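Long-range contacts in endonuclease 8-like L720 (Acanthamoeba polyphaga mimivirus, PDB 4MB7), which is a viral protein of the endonuclease VIII-like (Fpg/Nei) family, with an H2TH domain and a bound zinc ion: residues A[45-53]-A[63-71]; A[183-191]-A[238-249]. All coordinates share one frame; numbering follows the deposited sequence. Where two conformers were deposited one is given.

Contact 1. Residues A[45-53]-A[63-71]; sequences WFAGKYIYL and YVIRTHMMM. With SO4 (sulfate ion), chain E; SO4 (sulfate ion), chain D.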
loop_
_atom_site.group_PDB
_atom_site.type_symbol
_atom_site.label_atom_id
_atom_site.label_comp_id
_atom_site.label_asym_id
_atom_site.label_seq_id
_atom_site.Cartn_x
_atom_site.Cartn_y
_atom_site.Cartn_z
ATOM N N TRP A 45 7.260 3.377 -9.658
ATOM C CA TRP A 45 7.592 2.394 -8.633
ATOM C C TRP A 45 6.620 2.513 -7.467
ATOM O O TRP A 45 5.846 3.466 -7.393
ATOM C CB TRP A 45 9.057 2.502 -8.172
ATOM C CG TRP A 45 9.391 3.691 -7.305
ATOM C CD1 TRP A 45 9.573 3.693 -5.951
ATOM C CD2 TRP A 45 9.619 5.038 -7.740
ATOM N NE1 TRP A 45 9.884 4.961 -5.515
ATOM C CE2 TRP A 45 9.918 5.804 -6.594
ATOM C CE3 TRP A 45 9.587 5.674 -8.987
ATOM C CZ2 TRP A 45 10.185 7.172 -6.658
ATOM C CZ3 TRP A 45 9.851 7.031 -9.046
ATOM C CH2 TRP A 45 10.147 7.764 -7.889
ATOM N N PHE A 46 6.640 1.529 -6.576
ATOM C CA PHE A 46 5.747 1.549 -5.426
ATOM C C PHE A 46 6.444 1.026 -4.179
ATOM O O PHE A 46 7.373 0.225 -4.261
ATOM C CB PHE A 46 4.473 0.742 -5.707
ATOM C CG PHE A 46 4.673 -0.750 -5.667
ATOM C CD1 PHE A 46 5.105 -1.436 -6.791
ATOM C CD2 PHE A 46 4.418 -1.467 -4.505
ATOM C CE1 PHE A 46 5.291 -2.810 -6.755
ATOM C CE2 PHE A 46 4.602 -2.837 -4.464
ATOM C CZ PHE A 46 5.040 -3.509 -5.588
ATOM N N ALA A 47 5.988 1.497 -3.024
ATOM C CA ALA A 47 6.513 1.047 -1.746
ATOM C C ALA A 47 5.403 1.159 -0.717
ATOM O O ALA A 47 4.958 2.258 -0.392
ATOM C CB ALA A 47 7.707 1.888 -1.337
ATOM N N GLY A 48 4.946 0.018 -0.214
ATOM C CA GLY A 48 3.824 0.008 0.704
ATOM C C GLY A 48 2.562 0.513 0.036
ATOM O O GLY A 48 2.168 0.020 -1.020
ATOM N N LYS A 49 1.930 1.510 0.645
ATOM C CA LYS A 49 0.674 2.040 0.125
ATOM C C LYS A 49 0.871 3.254 -0.787
ATOM O O LYS A 49 -0.090 3.942 -1.131
ATOM C CB LYS A 49 -0.277 2.376 1.278
ATOM C CG LYS A 49 -0.626 1.169 2.146
ATOM C CD LYS A 49 -1.542 1.546 3.295
ATOM C CE LYS A 49 -1.817 0.346 4.189
ATOM N NZ LYS A 49 -2.544 0.732 5.430
ATOM N N TYR A 50 2.115 3.506 -1.179
ATOM C CA TYR A 50 2.430 4.624 -2.066
ATOM C C TYR A 50 2.832 4.141 -3.459
ATOM O O TYR A 50 3.645 3.227 -3.594
ATOM C CB TYR A 50 3.582 5.455 -1.497
ATOM C CG TYR A 50 3.273 6.259 -0.249
ATOM C CD1 TYR A 50 2.134 7.048 -0.163
ATOM C CD2 TYR A 50 4.139 6.238 0.839
ATOM C CE1 TYR A 50 1.864 7.792 0.979
ATOM C CE2 TYR A 50 3.879 6.971 1.979
ATOM C CZ TYR A 50 2.742 7.746 2.047
ATOM O OH TYR A 50 2.490 8.476 3.188
ATOM N N ILE A 51 2.270 4.768 -4.487
ATOM C CA ILE A 51 2.725 4.566 -5.860
ATOM C C ILE A 51 3.376 5.851 -6.363
ATOM O O ILE A 51 2.801 6.929 -6.232
ATOM C CB ILE A 51 1.564 4.192 -6.803
ATOM C CG1 ILE A 51 0.958 2.850 -6.399
ATOM C CG2 ILE A 51 2.048 4.137 -8.249
ATOM C CD1 ILE A 51 -0.181 2.402 -7.294
ATOM N N TYR A 52 4.569 5.734 -6.940
ATOM C CA TYR A 52 5.329 6.909 -7.353
ATOM C C TYR A 52 5.461 7.017 -8.864
ATOM O O TYR A 52 5.641 6.016 -9.558
ATOM C CB TYR A 52 6.722 6.899 -6.716
ATOM C CG TYR A 52 6.718 6.983 -5.207
ATOM C CD1 TYR A 52 6.781 8.210 -4.562
ATOM C CD2 TYR A 52 6.653 5.835 -4.428
ATOM C CE1 TYR A 52 6.782 8.293 -3.180
ATOM C CE2 TYR A 52 6.649 5.907 -3.043
ATOM C CZ TYR A 52 6.714 7.141 -2.427
ATOM O OH TYR A 52 6.709 7.229 -1.052
ATOM N N LEU A 53 5.384 8.250 -9.359
ATOM C CA LEU A 53 5.473 8.538 -10.785
ATOM C C LEU A 53 6.504 9.634 -11.044
ATOM O O LEU A 53 6.305 10.786 -10.662
ATOM C CB LEU A 53 4.104 8.969 -11.315
ATOM C CG LEU A 53 4.028 9.540 -12.733
ATOM C CD1 LEU A 53 4.569 8.544 -13.740
ATOM C CD2 LEU A 53 2.597 9.924 -13.075
ATOM N N TYR A 63 9.921 16.144 -11.482
ATOM C CA TYR A 63 8.944 16.013 -10.409
ATOM C C TYR A 63 8.564 14.561 -10.156
ATOM O O TYR A 63 8.675 13.710 -11.039
ATOM C CB TYR A 63 7.683 16.820 -10.721
ATOM C CG TYR A 63 7.870 18.317 -10.640
ATOM C CD1 TYR A 63 7.988 18.955 -9.412
ATOM C CD2 TYR A 63 7.914 19.092 -11.790
ATOM C CE1 TYR A 63 8.153 20.329 -9.332
ATOM C CE2 TYR A 63 8.078 20.464 -11.721
ATOM C CZ TYR A 63 8.196 21.077 -10.492
ATOM O OH TYR A 63 8.357 22.443 -10.427
ATOM N N VAL A 64 8.113 14.285 -8.938
ATOM C CA VAL A 64 7.578 12.975 -8.597
ATOM C C VAL A 64 6.164 13.128 -8.059
ATOM O O VAL A 64 5.924 13.878 -7.115
ATOM C CB VAL A 64 8.446 12.251 -7.550
ATOM C CG1 VAL A 64 7.770 10.955 -7.103
ATOM C CG2 VAL A 64 9.833 11.972 -8.110
ATOM N N ILE A 65 5.224 12.427 -8.677
ATOM C CA ILE A 65 3.855 12.403 -8.182
ATOM C C ILE A 65 3.649 11.174 -7.311
ATOM O O ILE A 65 3.878 10.047 -7.752
ATOM C CB ILE A 65 2.832 12.385 -9.329
ATOM C CG1 ILE A 65 2.941 13.665 -10.158
ATOM C CG2 ILE A 65 1.425 12.235 -8.779
ATOM C CD1 ILE A 65 1.972 13.716 -11.318
ATOM N N ARG A 66 3.235 11.400 -6.070
ATOM C CA ARG A 66 2.964 10.309 -5.145
ATOM C C ARG A 66 1.466 10.108 -4.974
ATOM O O ARG A 66 0.729 11.052 -4.683
ATOM C CB ARG A 66 3.610 10.572 -3.782
ATOM C CG ARG A 66 3.498 9.402 -2.817
ATOM C CD ARG A 66 3.903 9.810 -1.408
ATOM N NE ARG A 66 2.921 10.712 -0.812
ATOM C CZ ARG A 66 3.125 11.418 0.294
ATOM N NH1 ARG A 66 4.284 11.334 0.935
ATOM N NH2 ARG A 66 2.171 12.211 0.756
ATOM N N THR A 67 1.024 8.870 -5.153
ATOM C CA THR A 67 -0.380 8.530 -5.003
ATOM C C THR A 67 -0.589 7.584 -3.828
ATOM O O THR A 67 0.078 6.554 -3.715
ATOM C CB THR A 67 -0.936 7.868 -6.279
ATOM O OG1 THR A 67 -0.771 8.757 -7.391
ATOM C CG2 THR A 67 -2.413 7.542 -6.111
ATOM N N HIS A 68 -1.510 7.953 -2.947
ATOM C CA HIS A 68 -1.955 7.061 -1.888
ATOM C C HIS A 68 -3.428 6.743 -2.117
ATOM O O HIS A 68 -4.294 7.596 -1.920
ATOM C CB HIS A 68 -1.764 7.709 -0.516
ATOM C CG HIS A 68 -2.273 6.873 0.617
ATOM N ND1 HIS A 68 -2.799 7.420 1.768
ATOM C CD2 HIS A 68 -2.338 5.530 0.775
ATOM C CE1 HIS A 68 -3.165 6.451 2.586
ATOM N NE2 HIS A 68 -2.897 5.293 2.008
ATOM N N MET A 69 -3.705 5.519 -2.551
ATOM C CA MET A 69 -5.073 5.111 -2.839
ATOM C C MET A 69 -5.858 4.885 -1.550
ATOM O O MET A 69 -5.462 4.089 -0.700
ATOM C CB MET A 69 -5.087 3.854 -3.714
ATOM C CG MET A 69 -4.548 4.084 -5.120
ATOM S SD MET A 69 -4.605 2.617 -6.170
ATOM C CE MET A 69 -3.360 1.583 -5.399
ATOM N N MET A 70 -6.962 5.605 -1.404
ATOM C CA MET A 70 -7.793 5.469 -0.215
ATOM C C MET A 70 -8.828 4.373 -0.429
ATOM O O MET A 70 -8.707 3.575 -1.360
ATOM C CB MET A 70 -8.465 6.800 0.132
ATOM C CG MET A 70 -7.477 7.925 0.411
ATOM S SD MET A 70 -8.266 9.478 0.876
ATOM C CE MET A 70 -9.024 9.022 2.433
ATOM N N MET A 71 -9.832 4.325 0.438
ATOM C CA MET A 71 -10.889 3.329 0.312
ATOM C C MET A 71 -11.578 3.479 -1.037
ATOM O O MET A 71 -12.014 4.572 -1.400
ATOM C CB MET A 71 -11.903 3.462 1.450
ATOM C CG MET A 71 -13.048 2.466 1.372
ATOM S SD MET A 71 -14.025 2.420 2.885
ATOM C CE MET A 71 -12.781 1.898 4.064
HETATM S S SO4 E . -1.691 4.701 5.753
HETATM O O1 SO4 E . -0.841 4.849 4.575
HETATM O O2 SO4 E . -3.065 5.054 5.407
HETATM O O3 SO4 E . -1.645 3.316 6.213
HETATM O O4 SO4 E . -1.215 5.583 6.814
HETATM S S SO4 D . -6.214 -0.051 5.496
HETATM O O1 SO4 D . -5.229 -0.008 4.420
HETATM O O2 SO4 D . -7.030 1.160 5.457
HETATM O O3 SO4 D . -7.072 -1.219 5.321
HETATM O O4 SO4 D . -5.529 -0.131 6.782
HETATM O O HOH W 1 -2.707 2.991 -1.581
HETATM O O HOH W 2 1.764 8.317 -8.373
HETATM O O HOH W 3 6.619 9.403 0.692
#
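Arg-66 runs beside Tyr-52 and crosses over the ring of Tyr-50, both on the neighbouring strand. Its CB passes CD1 and CE1 of Tyr-52. CG comes to 3.5 Å from Tyr-52 CE1. CD then sits over one face of the Tyr-50 ring, 3.7 Å from the ring centroid, in a CH-pi contact. The chain bends about its CG-CD bond (chi3 70°), which lays the guanidinium flat on Tyr-50. The two planes are 13° apart, and CZ is 4.5 Å from the ring centroid, an off-centre cation-pi contact. NE lies near Tyr-50 CE1. NH1 gives a hydrogen bond to a water, and this water also bonds Tyr-52 OH. Tyr-50 OH accepts from the backbone N of Asn-120.

The edge of Tyr-50 also points toward the face of His-68, in an offset edge-to-face pair. Lys-49 reaches past His-68 with an extended chain. Its NZ gives a hydrogen bond to O3 of the chain E sulfate at 2.8 Å and another to O1 of the chain D sulfate.

On the other face of the sheet, Ile-51 CD1 meets Met-69 CE at 3.8 Å. A water donates to Ile-51 O and Ile-65 O and accepts from Thr-67 OG1. That hydroxyl is also bonded to Trp-101 NE1.

The backbones pair at Ile-51 with Thr-67 and at Leu-53 with Ile-65. Ile-51 N to Thr-67 O is 2.9 Å and nearly straight (172°). This pairing is that of an antiparallel beta hairpin, here the two inner strands of a four-stranded sheet.

Contact 2. Residues A[183-191]-A[238-249]; sequences ILQQEALYD and ILRIYRKSLCPL. With ZN (zinc ion), chain B.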
loop_
_atom_site.group_PDB
_atom_site.type_symbol
_atom_site.label_atom_id
_atom_site.label_comp_id
_atom_site.label_asym_id
_atom_site.label_seq_id
_atom_site.Cartn_x
_atom_site.Cartn_y
_atom_site.Cartn_z
ATOM N N ILE A 183 -7.238 -5.612 6.735
ATOM C CA ILE A 183 -7.648 -6.979 6.440
ATOM C C ILE A 183 -6.506 -7.967 6.682
ATOM O O ILE A 183 -6.699 -9.005 7.314
ATOM C CB ILE A 183 -8.168 -7.120 4.997
ATOM C CG1 ILE A 183 -9.434 -6.283 4.805
ATOM C CG2 ILE A 183 -8.444 -8.578 4.664
ATOM C CD1 ILE A 183 -10.068 -6.435 3.438
ATOM N N LEU A 184 -5.320 -7.631 6.186
ATOM C CA LEU A 184 -4.149 -8.494 6.320
ATOM C C LEU A 184 -3.763 -8.748 7.774
ATOM O O LEU A 184 -3.495 -9.887 8.160
ATOM C CB LEU A 184 -2.953 -7.901 5.572
ATOM C CG LEU A 184 -2.903 -8.107 4.059
ATOM C CD1 LEU A 184 -1.804 -7.251 3.439
ATOM C CD2 LEU A 184 -2.687 -9.576 3.730
ATOM N N GLN A 185 -3.729 -7.687 8.574
ATOM C CA GLN A 185 -3.286 -7.799 9.958
ATOM C C GLN A 185 -4.163 -8.739 10.789
ATOM O O GLN A 185 -3.649 -9.530 11.575
ATOM C CB GLN A 185 -3.160 -6.416 10.615
ATOM C CG GLN A 185 -4.458 -5.633 10.735
ATOM C CD GLN A 185 -5.149 -5.855 12.069
ATOM O OE1 GLN A 185 -4.592 -6.477 12.972
ATOM N NE2 GLN A 185 -6.368 -5.344 12.200
ATOM N N GLN A 186 -5.478 -8.671 10.602
ATOM C CA GLN A 186 -6.383 -9.496 11.400
ATOM C C GLN A 186 -6.504 -10.926 10.870
ATOM O O GLN A 186 -6.708 -11.862 11.644
ATOM C CB GLN A 186 -7.758 -8.837 11.552
ATOM C CG GLN A 186 -8.518 -8.609 10.260
ATOM C CD GLN A 186 -9.700 -7.674 10.451
ATOM O OE1 GLN A 186 -10.834 -8.115 10.633
ATOM N NE2 GLN A 186 -9.436 -6.373 10.418
ATOM N N GLU A 187 -6.372 -11.092 9.558
ATOM C CA GLU A 187 -6.353 -12.426 8.966
ATOM C C GLU A 187 -5.105 -13.185 9.410
ATOM O O GLU A 187 -5.162 -14.381 9.701
ATOM C CB GLU A 187 -6.404 -12.348 7.440
ATOM C CG GLU A 187 -7.776 -12.016 6.874
ATOM C CD GLU A 187 -8.772 -13.147 7.052
ATOM O OE1 GLU A 187 -8.354 -14.323 7.014
ATOM O OE2 GLU A 187 -9.973 -12.857 7.230
ATOM N N ALA A 188 -3.979 -12.482 9.466
ATOM C CA ALA A 188 -2.722 -13.087 9.888
ATOM C C ALA A 188 -2.760 -13.442 11.370
ATOM O O ALA A 188 -2.283 -14.502 11.777
ATOM C CB ALA A 188 -1.562 -12.155 9.601
ATOM N N LEU A 189 -3.332 -12.550 12.172
ATOM C CA LEU A 189 -3.421 -12.767 13.610
ATOM C C LEU A 189 -4.281 -13.980 13.950
ATOM O O LEU A 189 -3.971 -14.723 14.881
ATOM C CB LEU A 189 -3.937 -11.514 14.320
ATOM C CG LEU A 189 -2.896 -10.409 14.511
ATOM C CD1 LEU A 189 -3.532 -9.147 15.067
ATOM C CD2 LEU A 189 -1.765 -10.885 15.413
ATOM N N TYR A 190 -5.354 -14.187 13.191
ATOM C CA TYR A 190 -6.180 -15.371 13.390
ATOM C C TYR A 190 -5.448 -16.631 12.946
ATOM O O TYR A 190 -5.535 -17.672 13.594
ATOM C CB TYR A 190 -7.514 -15.270 12.649
ATOM C CG TYR A 190 -8.298 -16.558 12.743
ATOM C CD1 TYR A 190 -8.951 -16.906 13.917
ATOM C CD2 TYR A 190 -8.357 -17.443 11.672
ATOM C CE1 TYR A 190 -9.652 -18.087 14.022
ATOM C CE2 TYR A 190 -9.060 -18.632 11.769
ATOM C CZ TYR A 190 -9.705 -18.947 12.948
ATOM O OH TYR A 190 -10.409 -20.124 13.061
ATOM N N ASP A 191 -4.735 -16.526 11.830
ATOM C CA ASP A 191 -3.988 -17.648 11.271
ATOM C C ASP A 191 -2.925 -18.142 12.255
ATOM O O ASP A 191 -2.579 -19.324 12.268
ATOM C CB ASP A 191 -3.337 -17.228 9.952
ATOM C CG ASP A 191 -2.862 -18.408 9.127
ATOM O OD1 ASP A 191 -3.425 -19.512 9.280
ATOM O OD2 ASP A 191 -1.933 -18.225 8.312
ATOM N N ILE A 238 -10.861 -16.869 0.459
ATOM C CA ILE A 238 -9.624 -17.049 1.216
ATOM C C ILE A 238 -9.679 -16.372 2.583
ATOM O O ILE A 238 -8.853 -16.651 3.451
ATOM C CB ILE A 238 -8.396 -16.505 0.458
ATOM C CG1 ILE A 238 -8.493 -14.988 0.308
ATOM C CG2 ILE A 238 -8.245 -17.183 -0.896
ATOM C CD1 ILE A 238 -7.182 -14.282 0.540
ATOM N N LEU A 239 -10.646 -15.478 2.769
ATOM C CA LEU A 239 -10.799 -14.776 4.043
ATOM C C LEU A 239 -11.433 -15.688 5.089
ATOM O O LEU A 239 -12.398 -16.394 4.802
ATOM C CB LEU A 239 -11.639 -13.511 3.865
ATOM C CG LEU A 239 -11.095 -12.472 2.881
ATOM C CD1 LEU A 239 -12.005 -11.255 2.827
ATOM C CD2 LEU A 239 -9.674 -12.069 3.251
ATOM N N ARG A 240 -10.889 -15.668 6.303
ATOM C CA ARG A 240 -11.323 -16.593 7.344
ATOM C C ARG A 240 -11.907 -15.903 8.576
ATOM O O ARG A 240 -12.673 -16.511 9.323
ATOM C CB ARG A 240 -10.166 -17.512 7.757
ATOM C CG ARG A 240 -9.717 -18.474 6.665
ATOM C CD ARG A 240 -8.311 -18.998 6.925
ATOM N NE ARG A 240 -8.227 -19.799 8.143
ATOM C CZ ARG A 240 -7.085 -20.141 8.732
ATOM N NH1 ARG A 240 -5.927 -19.743 8.219
ATOM N NH2 ARG A 240 -7.098 -20.873 9.837
ATOM N N ILE A 241 -11.547 -14.642 8.795
ATOM C CA ILE A 241 -11.991 -13.945 10.000
ATOM C C ILE A 241 -12.522 -12.535 9.722
ATOM O O ILE A 241 -13.210 -11.951 10.559
ATOM C CB ILE A 241 -10.868 -13.877 11.063
ATOM C CG1 ILE A 241 -11.457 -13.705 12.467
ATOM C CG2 ILE A 241 -9.877 -12.767 10.737
ATOM C CD1 ILE A 241 -12.326 -14.864 12.910
ATOM N N TYR A 242 -12.213 -11.994 8.547
ATOM C CA TYR A 242 -12.615 -10.626 8.225
ATOM C C TYR A 242 -14.130 -10.482 8.108
ATOM O O TYR A 242 -14.756 -11.093 7.241
ATOM C CB TYR A 242 -11.936 -10.136 6.944
ATOM C CG TYR A 242 -12.255 -8.694 6.616
ATOM C CD1 TYR A 242 -11.811 -7.663 7.434
ATOM C CD2 TYR A 242 -12.999 -8.363 5.492
ATOM C CE1 TYR A 242 -12.100 -6.343 7.143
ATOM C CE2 TYR A 242 -13.292 -7.044 5.190
ATOM C CZ TYR A 242 -12.841 -6.039 6.020
ATOM O OH TYR A 242 -13.127 -4.725 5.728
ATOM N N ARG A 243 -14.703 -9.712 9.020
ATOM C CA ARG A 243 -16.133 -9.428 9.035
ATOM C C ARG A 243 -16.964 -10.693 9.143
ATOM O O ARG A 243 -18.063 -10.766 8.633
ATOM C CB ARG A 243 -16.531 -8.607 7.810
ATOM C CG ARG A 243 -16.157 -7.147 7.966
ATOM C CD ARG A 243 -16.430 -6.325 6.723
ATOM N NE ARG A 243 -16.110 -4.926 6.967
ATOM C CZ ARG A 243 -16.334 -3.945 6.104
ATOM N NH1 ARG A 243 -16.884 -4.211 4.923
ATOM N NH2 ARG A 243 -16.012 -2.701 6.424
ATOM N N LYS A 244 -16.420 -11.689 9.823
ATOM C CA LYS A 244 -17.124 -12.941 10.053
ATOM C C LYS A 244 -17.785 -12.924 11.425
ATOM O O LYS A 244 -17.209 -12.427 12.394
ATOM C CB LYS A 244 -16.159 -14.124 9.951
ATOM C CG LYS A 244 -15.526 -14.294 8.581
ATOM C CD LYS A 244 -16.547 -14.739 7.550
ATOM C CE LYS A 244 -15.933 -14.803 6.161
ATOM N NZ LYS A 244 -14.730 -15.680 6.123
ATOM N N SER A 245 -19.000 -13.460 11.501
ATOM C CA SER A 245 -19.707 -13.571 12.771
ATOM C C SER A 245 -19.255 -14.827 13.506
ATOM O O SER A 245 -19.236 -14.870 14.736
ATOM C CB SER A 245 -21.218 -13.617 12.540
ATOM O OG SER A 245 -21.659 -12.481 11.817
ATOM N N LEU A 246 -18.923 -15.861 12.750
ATOM C CA LEU A 246 -18.417 -17.106 13.314
ATOM C C LEU A 246 -17.072 -17.489 12.702
ATOM O O LEU A 246 -16.917 -17.504 11.488
ATOM C CB LEU A 246 -19.412 -18.241 13.086
ATOM C CG LEU A 246 -20.547 -18.407 14.097
ATOM C CD1 LEU A 246 -20.023 -18.581 15.507
ATOM C CD2 LEU A 246 -21.469 -17.202 14.018
ATOM N N CYS A 247 -16.112 -17.832 13.551
ATOM C CA CYS A 247 -14.821 -18.320 13.080
ATOM C C CYS A 247 -15.061 -19.663 12.390
ATOM O O CYS A 247 -16.089 -20.300 12.626
ATOM C CB CYS A 247 -13.837 -18.460 14.246
ATOM S SG CYS A 247 -13.880 -20.055 15.094
ATOM N N PRO A 248 -14.130 -20.096 11.522
ATOM C CA PRO A 248 -14.363 -21.346 10.785
ATOM C C PRO A 248 -14.482 -22.590 11.673
ATOM O O PRO A 248 -14.883 -23.640 11.176
ATOM C CB PRO A 248 -13.138 -21.451 9.863
ATOM C CG PRO A 248 -12.121 -20.541 10.454
ATOM C CD PRO A 248 -12.889 -19.430 11.093
ATOM N N LEU A 249 -14.146 -22.473 12.954
ATOM C CA LEU A 249 -14.349 -23.576 13.890
ATOM C C LEU A 249 -15.759 -23.548 14.474
ATOM O O LEU A 249 -16.264 -24.567 14.944
ATOM C CB LEU A 249 -13.305 -23.555 15.010
ATOM C CG LEU A 249 -11.884 -23.969 14.619
ATOM C CD1 LEU A 249 -10.993 -24.067 15.849
ATOM C CD2 LEU A 249 -11.904 -25.287 13.859
HETATM ZN ZN ZN B . -12.645 -19.743 16.941
HETATM O O HOH W 4 -13.492 -7.634 10.468
HETATM O O HOH W 5 -6.802 -15.796 4.803
HETATM O O HOH W 6 -8.976 -22.297 11.697
HETATM O O HOH W 7 -4.125 -21.575 10.772
#
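Glu-187 turns its carboxylate to the backbone of residues 240-242 and accepts from three successive N-H groups. Arg-240 N bonds OE1 at 3.0 Å. Ile-241 N bonds OE2 at 2.8 Å. Both meet the syn side, somewhat out of the carboxylate plane. Tyr-242 N bonds the same OE2 at 2.7 Å, nearly along its C-O axis. A bend at chi2 (-70°) helps bring the group round to these donors. A water joins OE1 to Ile-238 O. Such a cluster of donors would probably favour the charged form of Glu-187.

Asp-191 OD1 forms a salt bridge with Arg-240 NH1 at 2.7 Å, approached from above the carboxylate plane. Its OD2 is held by Lys-217 and Ser-214. Arg-240 NH2 gives to two waters, one shared with Tyr-190 OH and the other with Asp-191 OD1.

Gln-186 OE1 accepts from a water that takes the N-H of Arg-243, while its NE2 gives to Asn-182 O. Ile-183 CG1 lies over the Tyr-242 ring, 3.6 Å from its centroid. Tyr-190 reaches Pro-248, next to Cys-247. Cys-247 SG binds zinc with His-251, Cys-268 and Cys-271, a site consistent with the zinc finger of the Fpg/Nei family, here packed against a helix of the H2TH domain.

In the fold
From the N terminus the chain passes helix 5-13, strand 21-25 and helix 27-32 before strand 40-47, then turns into strand 50-56. Contact 1 closes a short loop, with nine residues between its segments, and completes a hairpin inside the sheet of strands 40-47, 50-56, 63-70 and 104-109. The chain next passes through strands 73-78 to 123-125 and several helices. Contact 2 opens at helix 182-191 and closes a longer loop of 46 residues that includes helix 205-230. It ties the H2TH region to the loop that carries Cys-247 and leads into strands 254-258 and 263-267, which lie between the two pairs of zinc ligands. The two contacts, centres 28 Å apart, follow in series, neither nested nor crossed.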